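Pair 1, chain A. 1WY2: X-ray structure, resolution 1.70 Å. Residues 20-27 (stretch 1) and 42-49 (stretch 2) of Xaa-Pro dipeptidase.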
# COMPACT_ATOMS: atom_id res chain seq x y z
N ILE A 20 -10.18 23.05 19.49
CA ILE A 20 -9.73 22.92 18.11
C ILE A 20 -10.74 23.63 17.22
O ILE A 20 -11.95 23.44 17.38
CB ILE A 20 -9.63 21.43 17.70
CG1 ILE A 20 -8.54 20.74 18.53
CG2 ILE A 20 -9.34 21.33 16.21
CD1 ILE A 20 -8.45 19.24 18.31
N ASP A 21 -10.26 24.44 16.29
CA ASP A 21 -11.14 25.19 15.40
C ASP A 21 -11.68 24.42 14.21
O ASP A 21 -12.81 24.64 13.77
CB ASP A 21 -10.42 26.46 14.93
CG ASP A 21 -10.01 27.35 16.09
OD1 ASP A 21 -10.91 27.78 16.85
OD2 ASP A 21 -8.80 27.61 16.25
N ALA A 22 -10.87 23.51 13.67
CA ALA A 22 -11.29 22.71 12.52
C ALA A 22 -10.48 21.42 12.48
O ALA A 22 -9.40 21.34 13.06
CB ALA A 22 -11.08 23.49 11.24
N VAL A 23 -11.01 20.42 11.79
CA VAL A 23 -10.33 19.14 11.66
C VAL A 23 -10.18 18.75 10.20
O VAL A 23 -11.11 18.91 9.40
CB VAL A 23 -11.08 18.02 12.41
CG1 VAL A 23 -10.54 16.65 12.00
CG2 VAL A 23 -10.93 18.21 13.91
N LEU A 24 -9.01 18.24 9.85
CA LEU A 24 -8.72 17.80 8.50
C LEU A 24 -8.51 16.29 8.49
O LEU A 24 -7.68 15.78 9.23
CB LEU A 24 -7.46 18.49 7.97
CG LEU A 24 -6.96 18.02 6.60
CD1 LEU A 24 -8.01 18.30 5.54
CD2 LEU A 24 -5.66 18.74 6.26
N ILE A 25 -9.28 15.58 7.67
CA ILE A 25 -9.18 14.13 7.54
C ILE A 25 -8.69 13.83 6.13
O ILE A 25 -9.35 14.21 5.15
CB ILE A 25 -10.55 13.45 7.76
CG1 ILE A 25 -11.07 13.76 9.17
CG2 ILE A 25 -10.43 11.93 7.58
CD1 ILE A 25 -10.19 13.23 10.30
N ALA A 26 -7.55 13.15 6.01
CA ALA A 26 -6.98 12.84 4.69
C ALA A 26 -6.64 11.38 4.41
O ALA A 26 -6.48 11.01 3.24
CB ALA A 26 -5.75 13.71 4.47
N LYS A 27 -6.51 10.55 5.44
CA LYS A 27 -6.17 9.15 5.21
C LYS A 27 -7.38 8.42 4.61
O LYS A 27 -8.49 8.50 5.13
CB LYS A 27 -5.73 8.48 6.51
CG LYS A 27 -4.91 7.22 6.29
CD LYS A 27 -4.46 6.59 7.61
CE LYS A 27 -3.53 5.40 7.35
NZ LYS A 27 -3.08 4.74 8.62
N GLY A 42 -6.26 12.62 -4.04
CA GLY A 42 -6.22 13.20 -2.70
C GLY A 42 -7.53 13.84 -2.22
O GLY A 42 -7.88 14.96 -2.56
N GLY A 43 -8.28 13.05 -1.41
CA GLY A 43 -9.51 13.58 -0.83
C GLY A 43 -9.27 14.13 0.58
O GLY A 43 -8.55 13.55 1.38
N TYR A 44 -9.86 15.28 0.88
CA TYR A 44 -9.67 15.90 2.18
C TYR A 44 -10.99 16.37 2.77
O TYR A 44 -11.72 17.14 2.13
CB TYR A 44 -8.74 17.11 2.08
CG TYR A 44 -7.46 16.85 1.32
CD1 TYR A 44 -7.41 17.02 -0.07
CD2 TYR A 44 -6.32 16.41 1.97
CE1 TYR A 44 -6.24 16.77 -0.78
CE2 TYR A 44 -5.14 16.15 1.27
CZ TYR A 44 -5.11 16.33 -0.10
OH TYR A 44 -3.95 16.07 -0.80
N ILE A 45 -11.31 15.90 3.97
CA ILE A 45 -12.54 16.32 4.63
C ILE A 45 -12.20 17.42 5.63
O ILE A 45 -11.29 17.25 6.45
CB ILE A 45 -13.22 15.17 5.41
CG1 ILE A 45 -13.53 14.01 4.47
CG2 ILE A 45 -14.51 15.68 6.06
CD1 ILE A 45 -14.16 12.82 5.16
N LEU A 46 -12.89 18.55 5.54
CA LEU A 46 -12.67 19.64 6.47
C LEU A 46 -13.93 19.78 7.32
O LEU A 46 -15.02 20.00 6.80
CB LEU A 46 -12.41 20.96 5.72
CG LEU A 46 -12.09 22.16 6.62
CD1 LEU A 46 -10.83 21.88 7.43
CD2 LEU A 46 -11.90 23.40 5.76
N ILE A 47 -13.76 19.63 8.63
CA ILE A 47 -14.88 19.72 9.56
C ILE A 47 -14.78 20.96 10.44
O ILE A 47 -13.74 21.20 11.06
CB ILE A 47 -14.94 18.47 10.47
CG1 ILE A 47 -15.18 17.22 9.62
CG2 ILE A 47 -16.06 18.63 11.50
CD1 ILE A 47 -14.98 15.92 10.37
N THR A 48 -15.85 21.75 10.48
CA THR A 48 -15.90 22.94 11.33
C THR A 48 -17.07 22.73 12.28
O THR A 48 -17.77 21.73 12.19
CB THR A 48 -16.13 24.24 10.52
OG1 THR A 48 -17.42 24.22 9.91
CG2 THR A 48 -15.07 24.40 9.45
N GLY A 49 -17.29 23.67 13.18
CA GLY A 49 -18.37 23.52 14.14
C GLY A 49 -19.77 23.38 13.56
O GLY A 49 -20.66 22.81 14.21
O HOH W 1 -15.47 25.66 13.89
O HOH W 2 -5.81 12.79 1.06

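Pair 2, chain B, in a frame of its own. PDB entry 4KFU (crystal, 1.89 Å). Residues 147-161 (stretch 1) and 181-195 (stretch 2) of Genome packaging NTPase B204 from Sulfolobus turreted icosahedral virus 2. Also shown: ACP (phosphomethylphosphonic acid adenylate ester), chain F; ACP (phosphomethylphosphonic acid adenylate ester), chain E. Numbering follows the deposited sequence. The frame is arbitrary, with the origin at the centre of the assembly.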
# COMPACT_ATOMS: atom_id res chain seq x y z
N VAL B 147 2.90 -5.08 10.09
CA VAL B 147 2.12 -4.71 8.90
C VAL B 147 1.25 -5.87 8.40
O VAL B 147 0.08 -5.69 8.06
CB VAL B 147 3.02 -4.21 7.73
CG1 VAL B 147 2.20 -4.06 6.45
CG2 VAL B 147 3.69 -2.90 8.10
N TYR B 148 1.81 -7.08 8.36
CA TYR B 148 1.02 -8.21 7.87
C TYR B 148 -0.01 -8.67 8.90
O TYR B 148 -1.09 -9.13 8.52
CB TYR B 148 1.91 -9.38 7.41
CG TYR B 148 2.95 -8.94 6.41
CD1 TYR B 148 2.59 -8.59 5.12
CD2 TYR B 148 4.30 -8.84 6.77
CE1 TYR B 148 3.54 -8.17 4.19
CE2 TYR B 148 5.26 -8.40 5.84
CZ TYR B 148 4.85 -8.08 4.55
OH TYR B 148 5.79 -7.66 3.62
N LYS B 149 0.30 -8.54 10.18
CA LYS B 149 -0.66 -8.92 11.22
C LYS B 149 -1.85 -7.95 11.26
O LYS B 149 -2.97 -8.34 11.61
CB LYS B 149 0.02 -8.97 12.58
CG LYS B 149 1.26 -9.88 12.65
CD LYS B 149 0.96 -11.29 12.17
CE LYS B 149 -0.06 -11.98 13.04
NZ LYS B 149 0.31 -13.41 13.28
N GLN B 150 -1.61 -6.70 10.90
CA GLN B 150 -2.66 -5.68 10.95
C GLN B 150 -3.43 -5.50 9.64
O GLN B 150 -4.46 -4.81 9.60
CB GLN B 150 -2.06 -4.33 11.37
CG GLN B 150 -1.56 -4.30 12.80
CD GLN B 150 -2.62 -4.71 13.80
OE1 GLN B 150 -2.45 -5.70 14.52
NE2 GLN B 150 -3.71 -3.96 13.86
N ALA B 151 -2.93 -6.10 8.57
CA ALA B 151 -3.57 -5.94 7.26
C ALA B 151 -4.96 -6.61 7.24
O ALA B 151 -5.25 -7.50 8.04
CB ALA B 151 -2.68 -6.52 6.18
N ASP B 152 -5.81 -6.17 6.31
CA ASP B 152 -7.08 -6.85 6.06
C ASP B 152 -6.96 -7.74 4.83
O ASP B 152 -7.58 -8.80 4.75
CB ASP B 152 -8.21 -5.85 5.83
CG ASP B 152 -8.44 -4.97 7.03
OD1 ASP B 152 -9.07 -5.45 8.00
OD2 ASP B 152 -7.97 -3.80 7.01
N LEU B 153 -6.14 -7.30 3.88
CA LEU B 153 -5.91 -8.01 2.63
C LEU B 153 -4.42 -8.01 2.32
O LEU B 153 -3.77 -6.97 2.38
CB LEU B 153 -6.65 -7.35 1.48
CG LEU B 153 -8.17 -7.50 1.43
CD1 LEU B 153 -8.73 -6.90 0.15
CD2 LEU B 153 -8.58 -8.97 1.54
N ILE B 154 -3.88 -9.17 1.98
CA ILE B 154 -2.48 -9.24 1.55
C ILE B 154 -2.44 -9.88 0.17
O ILE B 154 -2.94 -10.99 -0.03
CB ILE B 154 -1.60 -10.02 2.53
CG1 ILE B 154 -1.73 -9.44 3.95
CG2 ILE B 154 -0.15 -9.98 2.10
CD1 ILE B 154 -1.09 -10.33 5.03
N ILE B 155 -1.86 -9.16 -0.79
CA ILE B 155 -1.77 -9.64 -2.16
C ILE B 155 -0.32 -9.99 -2.48
O ILE B 155 0.59 -9.21 -2.19
CB ILE B 155 -2.32 -8.59 -3.16
CG1 ILE B 155 -3.83 -8.41 -2.95
CG2 ILE B 155 -2.00 -8.98 -4.59
CD1 ILE B 155 -4.49 -7.41 -3.87
N MET B 156 -0.11 -11.18 -3.05
CA MET B 156 1.25 -11.64 -3.33
C MET B 156 1.42 -12.17 -4.74
O MET B 156 0.55 -12.90 -5.25
CB MET B 156 1.65 -12.73 -2.31
CG MET B 156 1.86 -12.19 -0.91
SD MET B 156 1.88 -13.48 0.36
CE MET B 156 0.16 -13.87 0.46
N PHE B 157 2.52 -11.80 -5.39
CA PHE B 157 2.89 -12.36 -6.70
C PHE B 157 3.92 -13.47 -6.49
O PHE B 157 4.33 -13.73 -5.36
CB PHE B 157 3.45 -11.28 -7.63
CG PHE B 157 2.42 -10.26 -8.05
CD1 PHE B 157 1.83 -10.31 -9.31
CD2 PHE B 157 2.03 -9.25 -7.18
CE1 PHE B 157 0.87 -9.36 -9.71
CE2 PHE B 157 1.06 -8.29 -7.57
CZ PHE B 157 0.48 -8.36 -8.83
N TYR B 158 4.35 -14.10 -7.57
CA TYR B 158 5.24 -15.26 -7.51
C TYR B 158 6.48 -15.07 -6.64
O TYR B 158 7.18 -14.06 -6.76
CB TYR B 158 5.68 -15.67 -8.93
CG TYR B 158 6.89 -16.57 -8.93
CD1 TYR B 158 6.75 -17.95 -8.74
CD2 TYR B 158 8.17 -16.06 -9.10
CE1 TYR B 158 7.87 -18.79 -8.71
CE2 TYR B 158 9.30 -16.90 -9.08
CZ TYR B 158 9.14 -18.25 -8.88
OH TYR B 158 10.25 -19.08 -8.85
N THR B 159 6.76 -16.05 -5.79
CA THR B 159 8.10 -16.19 -5.23
C THR B 159 8.39 -17.62 -4.78
O THR B 159 7.48 -18.34 -4.37
CB THR B 159 8.35 -15.22 -4.05
OG1 THR B 159 9.72 -15.32 -3.65
CG2 THR B 159 7.44 -15.55 -2.87
N ARG B 160 9.65 -18.02 -4.87
CA ARG B 160 10.12 -19.26 -4.24
C ARG B 160 11.35 -19.01 -3.39
O ARG B 160 12.05 -19.95 -3.02
CB ARG B 160 10.40 -20.35 -5.28
CG ARG B 160 9.16 -20.86 -5.96
CD ARG B 160 9.45 -22.00 -6.89
NE ARG B 160 8.22 -22.42 -7.56
CZ ARG B 160 8.05 -23.59 -8.16
NH1 ARG B 160 9.04 -24.47 -8.18
NH2 ARG B 160 6.89 -23.86 -8.75
N GLU B 161 11.61 -17.74 -3.07
CA GLU B 161 12.76 -17.41 -2.23
C GLU B 161 12.52 -17.89 -0.79
O GLU B 161 11.54 -17.49 -0.17
CB GLU B 161 13.04 -15.91 -2.29
CG GLU B 161 14.45 -15.51 -1.88
CD GLU B 161 14.62 -15.43 -0.38
OE1 GLU B 161 13.64 -15.07 0.32
OE2 GLU B 161 15.74 -15.72 0.12
N LYS B 181 4.18 -20.18 -4.75
CA LYS B 181 5.30 -20.78 -5.48
C LYS B 181 4.98 -21.12 -6.93
O LYS B 181 5.87 -21.25 -7.76
CB LYS B 181 5.77 -22.07 -4.77
CG LYS B 181 6.22 -21.87 -3.34
CD LYS B 181 6.69 -23.19 -2.72
CE LYS B 181 8.00 -23.64 -3.35
NZ LYS B 181 8.60 -24.82 -2.65
N THR B 182 3.69 -21.26 -7.24
CA THR B 182 3.29 -21.71 -8.56
C THR B 182 2.57 -20.65 -9.40
O THR B 182 2.05 -20.95 -10.48
CB THR B 182 2.44 -22.99 -8.46
OG1 THR B 182 1.36 -22.77 -7.55
CG2 THR B 182 3.29 -24.16 -7.95
N LEU B 183 2.54 -19.41 -8.91
CA LEU B 183 1.84 -18.36 -9.65
C LEU B 183 2.55 -18.03 -10.96
O LEU B 183 3.77 -17.84 -10.99
CB LEU B 183 1.77 -17.09 -8.81
CG LEU B 183 1.02 -17.17 -7.48
CD1 LEU B 183 1.36 -15.96 -6.62
CD2 LEU B 183 -0.47 -17.27 -7.74
N LYS B 184 1.77 -17.92 -12.04
CA LYS B 184 2.33 -17.53 -13.33
C LYS B 184 2.40 -16.01 -13.46
O LYS B 184 1.99 -15.28 -12.55
CB LYS B 184 1.52 -18.15 -14.48
CG LYS B 184 1.69 -19.66 -14.58
CD LYS B 184 3.15 -20.06 -14.31
CE LYS B 184 3.34 -21.57 -14.26
NZ LYS B 184 4.67 -21.95 -13.69
N GLN B 185 2.96 -15.53 -14.56
CA GLN B 185 3.20 -14.08 -14.72
C GLN B 185 1.91 -13.26 -14.58
O GLN B 185 0.89 -13.57 -15.20
CB GLN B 185 3.88 -13.76 -16.05
CG GLN B 185 4.35 -12.31 -16.14
CD GLN B 185 5.26 -12.02 -17.32
OE1 GLN B 185 5.03 -12.51 -18.43
NE2 GLN B 185 6.30 -11.24 -17.08
N TYR B 186 1.98 -12.23 -13.73
CA TYR B 186 0.86 -11.32 -13.48
C TYR B 186 -0.32 -11.94 -12.74
O TYR B 186 -1.29 -11.24 -12.42
CB TYR B 186 0.39 -10.66 -14.77
CG TYR B 186 1.51 -10.04 -15.57
CD1 TYR B 186 2.49 -9.27 -14.96
CD2 TYR B 186 1.58 -10.22 -16.94
CE1 TYR B 186 3.52 -8.71 -15.70
CE2 TYR B 186 2.61 -9.65 -17.69
CZ TYR B 186 3.57 -8.89 -17.06
OH TYR B 186 4.59 -8.33 -17.78
N HIS B 187 -0.25 -13.24 -12.44
CA HIS B 187 -1.23 -13.87 -11.56
C HIS B 187 -0.90 -13.48 -10.13
O HIS B 187 0.26 -13.26 -9.80
CB HIS B 187 -1.19 -15.41 -11.68
CG HIS B 187 -1.70 -15.94 -12.98
ND1 HIS B 187 -1.12 -15.61 -14.20
CD2 HIS B 187 -2.72 -16.77 -13.26
CE1 HIS B 187 -1.78 -16.22 -15.17
NE2 HIS B 187 -2.76 -16.94 -14.62
N PHE B 188 -1.91 -13.37 -9.28
CA PHE B 188 -1.65 -13.05 -7.88
C PHE B 188 -2.56 -13.78 -6.90
O PHE B 188 -3.69 -14.17 -7.23
CB PHE B 188 -1.69 -11.53 -7.63
CG PHE B 188 -2.95 -10.85 -8.09
CD1 PHE B 188 -3.13 -10.48 -9.42
CD2 PHE B 188 -3.96 -10.54 -7.17
CE1 PHE B 188 -4.30 -9.83 -9.83
CE2 PHE B 188 -5.12 -9.88 -7.58
CZ PHE B 188 -5.30 -9.53 -8.91
N LEU B 189 -2.06 -13.95 -5.68
CA LEU B 189 -2.82 -14.55 -4.60
C LEU B 189 -3.37 -13.46 -3.67
O LEU B 189 -2.67 -12.52 -3.31
CB LEU B 189 -1.89 -15.50 -3.83
CG LEU B 189 -2.37 -16.32 -2.64
CD1 LEU B 189 -1.52 -17.57 -2.56
CD2 LEU B 189 -2.26 -15.55 -1.34
N ILE B 190 -4.63 -13.59 -3.30
CA ILE B 190 -5.26 -12.65 -2.39
C ILE B 190 -5.61 -13.38 -1.10
O ILE B 190 -6.46 -14.27 -1.11
CB ILE B 190 -6.56 -12.09 -2.98
CG1 ILE B 190 -6.29 -11.42 -4.33
CG2 ILE B 190 -7.22 -11.13 -2.00
CD1 ILE B 190 -7.56 -11.15 -5.12
N TYR B 191 -4.94 -13.02 -0.01
CA TYR B 191 -5.23 -13.56 1.31
C TYR B 191 -6.05 -12.57 2.11
O TYR B 191 -5.63 -11.42 2.34
CB TYR B 191 -3.94 -13.87 2.07
CG TYR B 191 -4.17 -14.49 3.43
CD1 TYR B 191 -4.69 -15.77 3.56
CD2 TYR B 191 -3.85 -13.79 4.58
CE1 TYR B 191 -4.89 -16.34 4.83
CE2 TYR B 191 -4.05 -14.34 5.84
CZ TYR B 191 -4.57 -15.62 5.96
OH TYR B 191 -4.76 -16.17 7.21
N ASP B 192 -7.23 -13.01 2.54
CA ASP B 192 -8.06 -12.25 3.44
C ASP B 192 -7.63 -12.58 4.86
O ASP B 192 -7.79 -13.70 5.33
CB ASP B 192 -9.54 -12.59 3.22
CG ASP B 192 -10.48 -11.66 3.97
OD1 ASP B 192 -10.23 -11.37 5.16
OD2 ASP B 192 -11.47 -11.22 3.34
N VAL B 193 -7.04 -11.59 5.53
CA VAL B 193 -6.49 -11.81 6.85
C VAL B 193 -7.59 -12.14 7.86
O VAL B 193 -7.38 -12.90 8.81
CB VAL B 193 -5.71 -10.56 7.32
CG1 VAL B 193 -5.16 -10.74 8.73
CG2 VAL B 193 -4.58 -10.25 6.34
N ASN B 194 -8.76 -11.55 7.66
CA ASN B 194 -9.82 -11.66 8.66
C ASN B 194 -10.55 -13.01 8.56
O ASN B 194 -10.82 -13.65 9.58
CB ASN B 194 -10.79 -10.49 8.53
CG ASN B 194 -10.14 -9.15 8.90
OD1 ASN B 194 -9.51 -9.03 9.95
ND2 ASN B 194 -10.28 -8.15 8.03
N SER B 195 -10.82 -13.44 7.34
CA SER B 195 -11.50 -14.72 7.13
C SER B 195 -10.53 -15.89 6.97
O SER B 195 -10.93 -17.05 6.95
CB SER B 195 -12.43 -14.64 5.91
OG SER B 195 -11.71 -14.43 4.71
PA ACP F . 5.31 -22.05 -18.28
O1A ACP F . 5.00 -22.36 -16.83
O2A ACP F . 5.84 -23.16 -19.17
O3A ACP F . 4.01 -21.42 -18.99
O5' ACP F . 6.36 -20.83 -18.30
C5' ACP F . 7.02 -20.42 -19.50
C4' ACP F . 7.84 -19.18 -19.19
O4' ACP F . 7.11 -18.31 -18.31
C3' ACP F . 9.13 -19.54 -18.46
O3' ACP F . 10.22 -18.83 -19.06
C2' ACP F . 8.96 -18.98 -17.07
O2' ACP F . 10.22 -18.52 -16.58
C1' ACP F . 7.98 -17.84 -17.28
N9 ACP F . 7.25 -17.57 -16.03
C8 ACP F . 6.60 -18.49 -15.29
N7 ACP F . 6.05 -17.94 -14.19
C5 ACP F . 6.36 -16.62 -14.21
C6 ACP F . 6.08 -15.46 -13.35
N6 ACP F . 5.36 -15.61 -12.22
N1 ACP F . 6.59 -14.25 -13.74
C2 ACP F . 7.32 -14.11 -14.86
N3 ACP F . 7.60 -15.13 -15.70
C4 ACP F . 7.16 -16.39 -15.43
PG ACP E . 8.84 -1.21 -10.21
O1G ACP E . 9.82 -2.01 -9.22
O2G ACP E . 7.82 -0.36 -9.31
O3G ACP E . 9.63 -0.32 -11.10
PB ACP E . 6.48 -3.09 -10.42
O1B ACP E . 5.60 -1.98 -9.68
O2B ACP E . 6.90 -4.16 -9.49
C3B ACP E . 7.94 -2.40 -11.24
PA ACP E . 4.61 -2.88 -12.54
O1A ACP E . 5.24 -1.52 -12.73
O2A ACP E . 3.21 -3.01 -11.97
O3A ACP E . 5.57 -3.76 -11.58
O5' ACP E . 4.58 -3.65 -13.95
C5' ACP E . 5.72 -3.82 -14.79
C4' ACP E . 5.21 -4.11 -16.21
O4' ACP E . 4.51 -5.35 -16.32
C3' ACP E . 4.25 -3.03 -16.69
O3' ACP E . 4.92 -2.15 -17.59
C2' ACP E . 3.16 -3.75 -17.43
O2' ACP E . 3.34 -3.45 -18.81
C1' ACP E . 3.38 -5.24 -17.20
N9 ACP E . 2.16 -5.77 -16.54
C8 ACP E . 1.92 -5.76 -15.21
N7 ACP E . 0.71 -6.31 -14.93
C5 ACP E . 0.14 -6.67 -16.10
C6 ACP E . -1.13 -7.30 -16.52
N6 ACP E . -2.08 -7.66 -15.63
N1 ACP E . -1.32 -7.49 -17.84
C2 ACP E . -0.40 -7.13 -18.75
N3 ACP E . 0.78 -6.55 -18.44
C4 ACP E . 1.10 -6.30 -17.15
O HOH W 3 2.91 -13.84 -10.17

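The sharpest difference lies at one matched position, Ala26(A) in pair 1 and Phe157(B) in pair 2. Ala26(A) CB approaches CD2 of the Tyr44(A) ring to 3.7 Å; Phe157(B) meets Phe188(B), which stands at the position of Tyr44(A). A methyl beside one ring is thus replaced by two aromatic residues. The second ring is accommodated by laying its face beneath a methylene: Phe188(B) CB lies 3.9 Å from the centroid of the Phe157(B) ring, nearly on the ring normal, while the two rings meet obliquely. The chi1 angles differ as well, m for Tyr44(A) and p for Phe188(B), so the matched rings leave almost coincident backbones in different directions.

That backbone is a two-stranded antiparallel ladder, its strands running at 164° in pair 1 and 163° in pair 2; fourteen central residues superpose with an RMSD of 0.7 Å. Val23(A) matches Ile154(B) and Ile25(A) matches Met156(B); across the ladder, Ile47(A) matches Tyr191(B) and Ile45(A) matches Leu189(B). These are the hydrogen-bonded pairs, each closed by two backbone bonds. Val23(A) N to Ile47(A) O and Ile47(A) N to Val23(A) O are both 2.9 Å; in pair 2, Ile154(B) N to Tyr191(B) O is 2.9 Å and Tyr191(B) N to Ile154(B) O is 2.8 Å. These bonds use only main-chain atoms, so the same ladder forms in both pairs although the side chains on it differ.

On the face carrying these four residues, pair 1 uses compact beta-branched chains, well suited to extended backbone: Ile25(A) CB and Ile45(A) CB are 4.0 Å apart. Pair 2 fills the equivalent site with longer, unbranched Met156(B), whose flexible thioether carries CE to within 3.5 Å of Leu189(B) CD2. Beside it, Ile154(B) CD1 meets the edge of the Tyr191(B) ring.

On the other face, Leu24(A) and Leu46(A) match Ile155(B) and Ile190(B). Leu24(A) reaches along the sheet, placing CD1 3.7 Å from Tyr44(A) CB; Ile155(B) instead brings CG2 to 3.6 Å from Phe188(B) CD2. Small Ala22(A) is met by Leu46(A), with CB and CD1 4.1 Å apart, whereas the larger Leu153(B) in its place extends CD2 to 3.8 Å from Asp192(B) CA.

At the far end, Asp21(A) matches Asp152(B). In pair 1 a water links Asp21(A) O to Gly49(A) N, at 2.9 and 2.8 Å. In pair 2 Asp152(B) O accepts directly from Val193(B) N at 2.9 Å, and its carboxylate OD1 accepts from Asn194(B) ND2 at 3.0 Å.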